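PDB 1D2Z: death domain of pelle from Drosophila melanogaster, which acts as a serine/threonine kinase of the Toll pathway that sets embryonic dorsoventral polarity, its death domain binding that of Tube. Local coordinates for residues N63-L66 with N67-G71; K42-P45 with D46-E49; V33-Q36 with L37-V41. All coordinates share one frame; numbering follows the deposited sequence.

Contact 1 (N63-L66 with N67-G71)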
loop_
_atom_site.group_PDB
_atom_site.type_symbol
_atom_site.label_atom_id
_atom_site.label_comp_id
_atom_site.label_asym_id
_atom_site.label_seq_id
_atom_site.Cartn_x
_atom_site.Cartn_y
_atom_site.Cartn_z
ATOM N N ASN A 63 -5.034 4.590 15.471
ATOM C CA ASN A 63 -5.876 4.322 14.303
ATOM C C ASN A 63 -5.139 4.769 13.039
ATOM O O ASN A 63 -5.203 4.108 12.001
ATOM C CB ASN A 63 -7.214 5.057 14.400
ATOM C CG ASN A 63 -8.096 4.807 13.192
ATOM O OD1 ASN A 63 -8.428 3.660 12.880
ATOM N ND2 ASN A 63 -8.458 5.876 12.490
ATOM N N GLU A 64 -4.444 5.901 13.138
ATOM C CA GLU A 64 -3.685 6.430 12.011
ATOM C C GLU A 64 -2.539 5.473 11.693
ATOM O O GLU A 64 -2.212 5.251 10.530
ATOM C CB GLU A 64 -3.161 7.835 12.320
ATOM C CG GLU A 64 -2.588 8.553 11.093
ATOM C CD GLU A 64 -3.593 8.668 9.951
ATOM O OE1 GLU A 64 -4.806 8.812 10.214
ATOM O OE2 GLU A 64 -3.169 8.599 8.783
ATOM N N PHE A 65 -1.920 4.919 12.734
ATOM C CA PHE A 65 -0.843 3.952 12.532
ATOM C C PHE A 65 -1.414 2.754 11.757
ATOM O O PHE A 65 -0.790 2.269 10.806
ATOM C CB PHE A 65 -0.248 3.485 13.870
ATOM C CG PHE A 65 0.671 2.299 13.741
ATOM C CD1 PHE A 65 1.985 2.459 13.318
ATOM C CD2 PHE A 65 0.201 1.010 13.995
ATOM C CE1 PHE A 65 2.820 1.351 13.139
ATOM C CE2 PHE A 65 1.024 -0.100 13.821
ATOM C CZ PHE A 65 2.341 0.071 13.388
ATOM N N LEU A 66 -2.595 2.275 12.160
ATOM C CA LEU A 66 -3.211 1.147 11.459
ATOM C C LEU A 66 -3.554 1.526 10.018
ATOM O O LEU A 66 -3.437 0.701 9.120
ATOM C CB LEU A 66 -4.473 0.660 12.174
ATOM C CG LEU A 66 -4.307 -0.002 13.546
ATOM C CD1 LEU A 66 -5.677 -0.453 14.063
ATOM C CD2 LEU A 66 -3.365 -1.190 13.441
ATOM N N ASN A 67 -3.995 2.768 9.814
ATOM C CA ASN A 67 -4.339 3.253 8.475
ATOM C C ASN A 67 -3.116 3.187 7.558
ATOM O O ASN A 67 -3.213 2.757 6.409
ATOM C CB ASN A 67 -4.859 4.699 8.531
ATOM C CG ASN A 67 -6.321 4.794 8.982
ATOM O OD1 ASN A 67 -7.068 3.821 8.932
ATOM N ND2 ASN A 67 -6.726 5.981 9.416
ATOM N N ILE A 68 -1.963 3.593 8.083
ATOM C CA ILE A 68 -0.721 3.585 7.310
ATOM C C ILE A 68 -0.129 2.185 7.140
ATOM O O ILE A 68 0.022 1.694 6.019
ATOM C CB ILE A 68 0.345 4.529 7.951
ATOM C CG1 ILE A 68 -0.153 5.977 7.912
ATOM C CG2 ILE A 68 1.682 4.416 7.214
ATOM C CD1 ILE A 68 0.639 6.946 8.774
ATOM N N TRP A 69 0.192 1.543 8.258
ATOM C CA TRP A 69 0.806 0.217 8.238
ATOM C C TRP A 69 -0.115 -0.864 7.661
ATOM O O TRP A 69 0.316 -1.690 6.856
ATOM C CB TRP A 69 1.273 -0.142 9.650
ATOM C CG TRP A 69 2.202 -1.308 9.720
ATOM C CD1 TRP A 69 3.418 -1.439 9.093
ATOM C CD2 TRP A 69 2.002 -2.511 10.464
ATOM N NE1 TRP A 69 3.981 -2.652 9.403
ATOM C CE2 TRP A 69 3.136 -3.331 10.244
ATOM C CE3 TRP A 69 0.976 -2.980 11.299
ATOM C CZ2 TRP A 69 3.270 -4.590 10.830
ATOM C CZ3 TRP A 69 1.111 -4.235 11.880
ATOM C CH2 TRP A 69 2.247 -5.026 11.641
ATOM N N GLY A 70 -1.388 -0.839 8.042
ATOM C CA GLY A 70 -2.321 -1.826 7.526
ATOM C C GLY A 70 -2.796 -1.481 6.127
ATOM O O GLY A 70 -2.872 -2.341 5.254
ATOM N N GLY A 71 -3.087 -0.204 5.908
ATOM C CA GLY A 71 -3.563 0.239 4.613
ATOM C C GLY A 71 -2.595 0.066 3.464
ATOM O O GLY A 71 -2.847 -0.715 2.546
HETATM O O HOH W 1 -9.858 5.193 9.787
#
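F65 and W69, one turn apart on helix 61-73 of the six-helix death domain bundle, make the tight side of this contact. Their side chains run alongside each other and point the same way, because both rings swing off anti to the backbone N (chi1 169° and -166°). The F65 ring and the five-membered ring of W69 lie near parallel, planes 23° apart, but are slid so far that they barely overlap. What sits over the F65 face is W69 CB, a CH-pi contact 4.1 Å from the ring centroid, while F65 CE2 meets W69 CE3 at 3.8 Å. L83 and V41 press on F65 from the same chain, and I147 of the Tube death domain packs on W69. E64 is buried too, its OE2 held by Q50 NE2 of helix 45-56.

The flank of N63 and N67 is partly exposed and looser. Their amides are steeply turned against each other and share a water, which accepts from N63 ND2 and N67 ND2; N63 OD1 turns instead to R21. Toward its end the helix widens into a pi-type turn: L66 O takes G70 N at 2.8 Å, with the donor above the carbonyl plane, and G71 N only weakly, at 3.4 Å.

Contact 2 (K42-P45 with D46-E49)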
loop_
_atom_site.group_PDB
_atom_site.type_symbol
_atom_site.label_atom_id
_atom_site.label_comp_id
_atom_site.label_asym_id
_atom_site.label_seq_id
_atom_site.Cartn_x
_atom_site.Cartn_y
_atom_site.Cartn_z
ATOM N N LYS A 42 9.531 0.482 11.612
ATOM C CA LYS A 42 10.357 1.413 10.854
ATOM C C LYS A 42 9.611 2.284 9.848
ATOM O O LYS A 42 10.016 2.383 8.689
ATOM C CB LYS A 42 11.499 0.659 10.152
ATOM C CG LYS A 42 12.407 -0.107 11.098
ATOM C CD LYS A 42 13.501 -0.851 10.343
ATOM C CE LYS A 42 14.355 -1.684 11.296
ATOM N NZ LYS A 42 15.410 -2.468 10.583
ATOM N N LEU A 43 8.515 2.904 10.279
ATOM C CA LEU A 43 7.768 3.800 9.399
ATOM C C LEU A 43 8.692 4.971 9.067
ATOM O O LEU A 43 9.560 5.330 9.873
ATOM C CB LEU A 43 6.503 4.338 10.087
ATOM C CG LEU A 43 5.307 3.400 10.287
ATOM C CD1 LEU A 43 4.095 4.218 10.750
ATOM C CD2 LEU A 43 4.979 2.697 8.984
ATOM N N TYR A 44 8.501 5.559 7.892
ATOM C CA TYR A 44 9.320 6.680 7.449
ATOM C C TYR A 44 8.903 7.992 8.115
ATOM O O TYR A 44 7.787 8.108 8.640
ATOM C CB TYR A 44 9.290 6.789 5.921
ATOM C CG TYR A 44 10.083 5.697 5.233
ATOM C CD1 TYR A 44 9.487 4.476 4.907
ATOM C CD2 TYR A 44 11.437 5.873 4.928
ATOM C CE1 TYR A 44 10.214 3.458 4.300
ATOM C CE2 TYR A 44 12.179 4.853 4.317
ATOM C CZ TYR A 44 11.559 3.651 4.009
ATOM O OH TYR A 44 12.280 2.635 3.418
ATOM N N PRO A 45 9.795 9.004 8.097
ATOM C CA PRO A 45 9.517 10.305 8.711
ATOM C C PRO A 45 8.172 10.931 8.344
ATOM O O PRO A 45 7.475 11.445 9.212
ATOM C CB PRO A 45 10.694 11.161 8.238
ATOM C CG PRO A 45 11.802 10.184 8.155
ATOM C CD PRO A 45 11.133 9.007 7.470
ATOM N N ASP A 46 7.805 10.879 7.069
ATOM C CA ASP A 46 6.542 11.460 6.636
ATOM C C ASP A 46 5.346 10.714 7.239
ATOM O O ASP A 46 4.320 11.325 7.546
ATOM C CB ASP A 46 6.447 11.460 5.112
ATOM C CG ASP A 46 5.702 12.665 4.583
ATOM O OD1 ASP A 46 4.459 12.593 4.458
ATOM O OD2 ASP A 46 6.364 13.692 4.306
ATOM N N GLN A 47 5.487 9.396 7.397
ATOM C CA GLN A 47 4.434 8.557 7.977
ATOM C C GLN A 47 4.299 8.855 9.472
ATOM O O GLN A 47 3.189 9.049 9.981
ATOM C CB GLN A 47 4.749 7.078 7.725
ATOM C CG GLN A 47 4.877 6.772 6.235
ATOM C CD GLN A 47 5.259 5.341 5.927
ATOM O OE1 GLN A 47 6.284 4.836 6.397
ATOM N NE2 GLN A 47 4.460 4.691 5.084
ATOM N N VAL A 48 5.442 8.946 10.152
ATOM C CA VAL A 48 5.499 9.259 11.578
ATOM C C VAL A 48 4.855 10.624 11.826
ATOM O O VAL A 48 4.035 10.782 12.735
ATOM C CB VAL A 48 6.972 9.283 12.086
ATOM C CG1 VAL A 48 7.036 9.739 13.535
ATOM C CG2 VAL A 48 7.601 7.902 11.947
ATOM N N GLU A 49 5.202 11.600 10.989
ATOM C CA GLU A 49 4.658 12.947 11.113
ATOM C C GLU A 49 3.155 12.977 10.850
ATOM O O GLU A 49 2.427 13.731 11.488
ATOM C CB GLU A 49 5.380 13.913 10.165
ATOM C CG GLU A 49 4.938 15.374 10.292
ATOM C CD GLU A 49 4.991 15.894 11.726
ATOM O OE1 GLU A 49 5.964 15.581 12.453
ATOM O OE2 GLU A 49 4.054 16.622 12.122
#
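Q47 folds back from the first turn of helix 45-56 to take the backbone N-H of Y44, the N-cap residue. The bond from Y44 N to Q47 OE1 is short, 2.8 Å, and nearly straight at 169°; the donor lies in the carbonyl plane, on a lone pair of the amide oxygen. This is the half of a capping box in which the side chain three residues past the N-cap accepts the N-cap N-H, here with glutamine as the acceptor. In the other direction Y44 O receives V48 N at 2.9 Å and, weakly, Q47 N, while P45 O takes E49 N.

Q47 gets there with CG beside its own backbone N (chi1 -58°) and an extended chain, which carries the amide past Y44 O to the cap. OE1 also comes to the edge of the Y44 ring, in its plane, 3.6 Å from CD1. L43 crosses the glutamine at about a right angle and lays CD2 against the same oxygen, also at 3.6 Å. V48 CG2 reaches back toward L43 CB at 4.2 Å, a looser apolar touch.

Further out, L43 itself rests on F65 and I68 of helix 61-73, and just before it K42, with positive phi, closes helix 34-40 in a Schellman motif. P143 of the Tube death domain packs on L43 and Y44. Q47 is buried although much of the turn around it is exposed, and its amide is satisfied at both ends, OE1 by Y44 N and NE2 by Y73 OH, which probably fixes its rotation.

Contact 3 (V33-Q36 with L37-V41)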
loop_
_atom_site.group_PDB
_atom_site.type_symbol
_atom_site.label_atom_id
_atom_site.label_comp_id
_atom_site.label_asym_id
_atom_site.label_seq_id
_atom_site.Cartn_x
_atom_site.Cartn_y
_atom_site.Cartn_z
ATOM N N VAL A 33 1.416 4.318 22.856
ATOM C CA VAL A 33 2.492 3.535 22.249
ATOM C C VAL A 33 2.610 3.689 20.729
ATOM O O VAL A 33 3.315 2.908 20.092
ATOM C CB VAL A 33 2.339 2.020 22.546
ATOM C CG1 VAL A 33 2.662 1.722 24.006
ATOM C CG2 VAL A 33 0.920 1.546 22.195
ATOM N N TRP A 34 1.949 4.687 20.145
ATOM C CA TRP A 34 2.020 4.850 18.690
ATOM C C TRP A 34 3.452 5.026 18.169
ATOM O O TRP A 34 3.826 4.415 17.167
ATOM C CB TRP A 34 1.113 5.981 18.196
ATOM C CG TRP A 34 1.589 7.373 18.507
ATOM C CD1 TRP A 34 1.230 8.143 19.573
ATOM C CD2 TRP A 34 2.506 8.157 17.731
ATOM N NE1 TRP A 34 1.869 9.361 19.512
ATOM C CE2 TRP A 34 2.659 9.397 18.393
ATOM C CE3 TRP A 34 3.215 7.935 16.543
ATOM C CZ2 TRP A 34 3.494 10.412 17.905
ATOM C CZ3 TRP A 34 4.048 8.945 16.055
ATOM C CH2 TRP A 34 4.177 10.167 16.738
ATOM N N GLN A 35 4.256 5.818 18.875
ATOM C CA GLN A 35 5.647 6.057 18.477
ATOM C C GLN A 35 6.447 4.761 18.555
ATOM O O GLN A 35 7.283 4.482 17.692
ATOM C CB GLN A 35 6.273 7.163 19.346
ATOM C CG GLN A 35 7.741 7.482 19.056
ATOM C CD GLN A 35 7.993 7.999 17.637
ATOM O OE1 GLN A 35 8.067 9.207 17.409
ATOM N NE2 GLN A 35 8.162 7.080 16.689
ATOM N N GLN A 36 6.149 3.946 19.560
ATOM C CA GLN A 36 6.819 2.668 19.730
ATOM C C GLN A 36 6.422 1.739 18.573
ATOM O O GLN A 36 7.264 1.027 18.022
ATOM C CB GLN A 36 6.430 2.057 21.079
ATOM C CG GLN A 36 7.332 0.943 21.549
ATOM C CD GLN A 36 7.026 0.507 22.972
ATOM O OE1 GLN A 36 6.664 1.324 23.824
ATOM N NE2 GLN A 36 7.173 -0.784 23.238
ATOM N N LEU A 37 5.141 1.763 18.198
ATOM C CA LEU A 37 4.652 0.941 17.096
ATOM C C LEU A 37 5.328 1.371 15.787
ATOM O O LEU A 37 5.848 0.538 15.046
ATOM C CB LEU A 37 3.128 1.074 16.955
ATOM C CG LEU A 37 2.235 0.493 18.062
ATOM C CD1 LEU A 37 0.793 0.966 17.870
ATOM C CD2 LEU A 37 2.312 -1.027 18.052
ATOM N N ALA A 38 5.325 2.674 15.524
ATOM C CA ALA A 38 5.916 3.236 14.315
ATOM C C ALA A 38 7.405 2.931 14.210
ATOM O O ALA A 38 7.897 2.571 13.142
ATOM C CB ALA A 38 5.685 4.736 14.267
ATOM N N THR A 39 8.112 3.044 15.329
ATOM C CA THR A 39 9.548 2.771 15.341
ATOM C C THR A 39 9.831 1.291 15.103
ATOM O O THR A 39 10.725 0.944 14.327
ATOM C CB THR A 39 10.208 3.228 16.665
ATOM O OG1 THR A 39 10.025 4.640 16.819
ATOM C CG2 THR A 39 11.710 2.913 16.660
ATOM N N ALA A 40 9.027 0.431 15.728
ATOM C CA ALA A 40 9.192 -1.014 15.606
ATOM C C ALA A 40 9.066 -1.546 14.179
ATOM O O ALA A 40 9.709 -2.534 13.828
ATOM C CB ALA A 40 8.214 -1.741 16.527
ATOM N N VAL A 41 8.194 -0.934 13.380
ATOM C CA VAL A 41 8.014 -1.369 11.991
ATOM C C VAL A 41 8.794 -0.464 11.038
ATOM O O VAL A 41 8.711 -0.600 9.820
ATOM C CB VAL A 41 6.518 -1.400 11.583
ATOM C CG1 VAL A 41 5.739 -2.308 12.523
ATOM C CG2 VAL A 41 5.938 -0.000 11.581
#
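L37 folds back over V33, the N-cap of helix 34-40, a short helix of the death domain bundle; L37, Q36 and Q35 are the residues most covered here. L37 holds CG beside its backbone N (chi1 -68°), which brings CG to 3.3 Å from V33 O and CD1 to 4.4 Å from V33 CG2. The same carbonyl, V33 O, receives L37 N at 2.9 Å, so backbone and side chain of the leucine both address the cap residue. Beyond this helix L37 packs on F65, L83 and L87; with an alanine here, those three would probably lose their shared apolar neighbour and a gap would open beside V33.

Q36 contributes mainly through its backbone, Q36 O taking A40 N at 3.0 Å, while its CB lies against L37 N. Q35 works through its carbonyl as well. Q35 O is gripped twice by T39, by N and by OG1, each at 2.9 Å and from opposite faces of the carbonyl plane. The Q35 chain bends at chi2 and brings NE2 within 3.1 Å of T39 OG1. The helix is therefore amphipathic: leucine faces the core, while on the exposed side the threonine hydroxyl finds its acceptor in the helix's own backbone.

Along the chain contact 3 comes first, on helix 34-40, then contact 2 at the start of helix 45-56, and contact 1 last, on helix 61-73. Their centres lie 10 to 11 Å apart and all three touch. F65 joins them: its CE1 packs on the backbone of L37 and A38, and its CD1 on L43 CD1. Between contacts 3 and 2 a probable hydrogen bond runs from L43 N to A38 O, and W34 packs on V48. Three successive helices of the death domain are thus tied together, and contacts 1 and 2 both carry residues that meet Tube, so part of the surface that meets Tube lies on this corner.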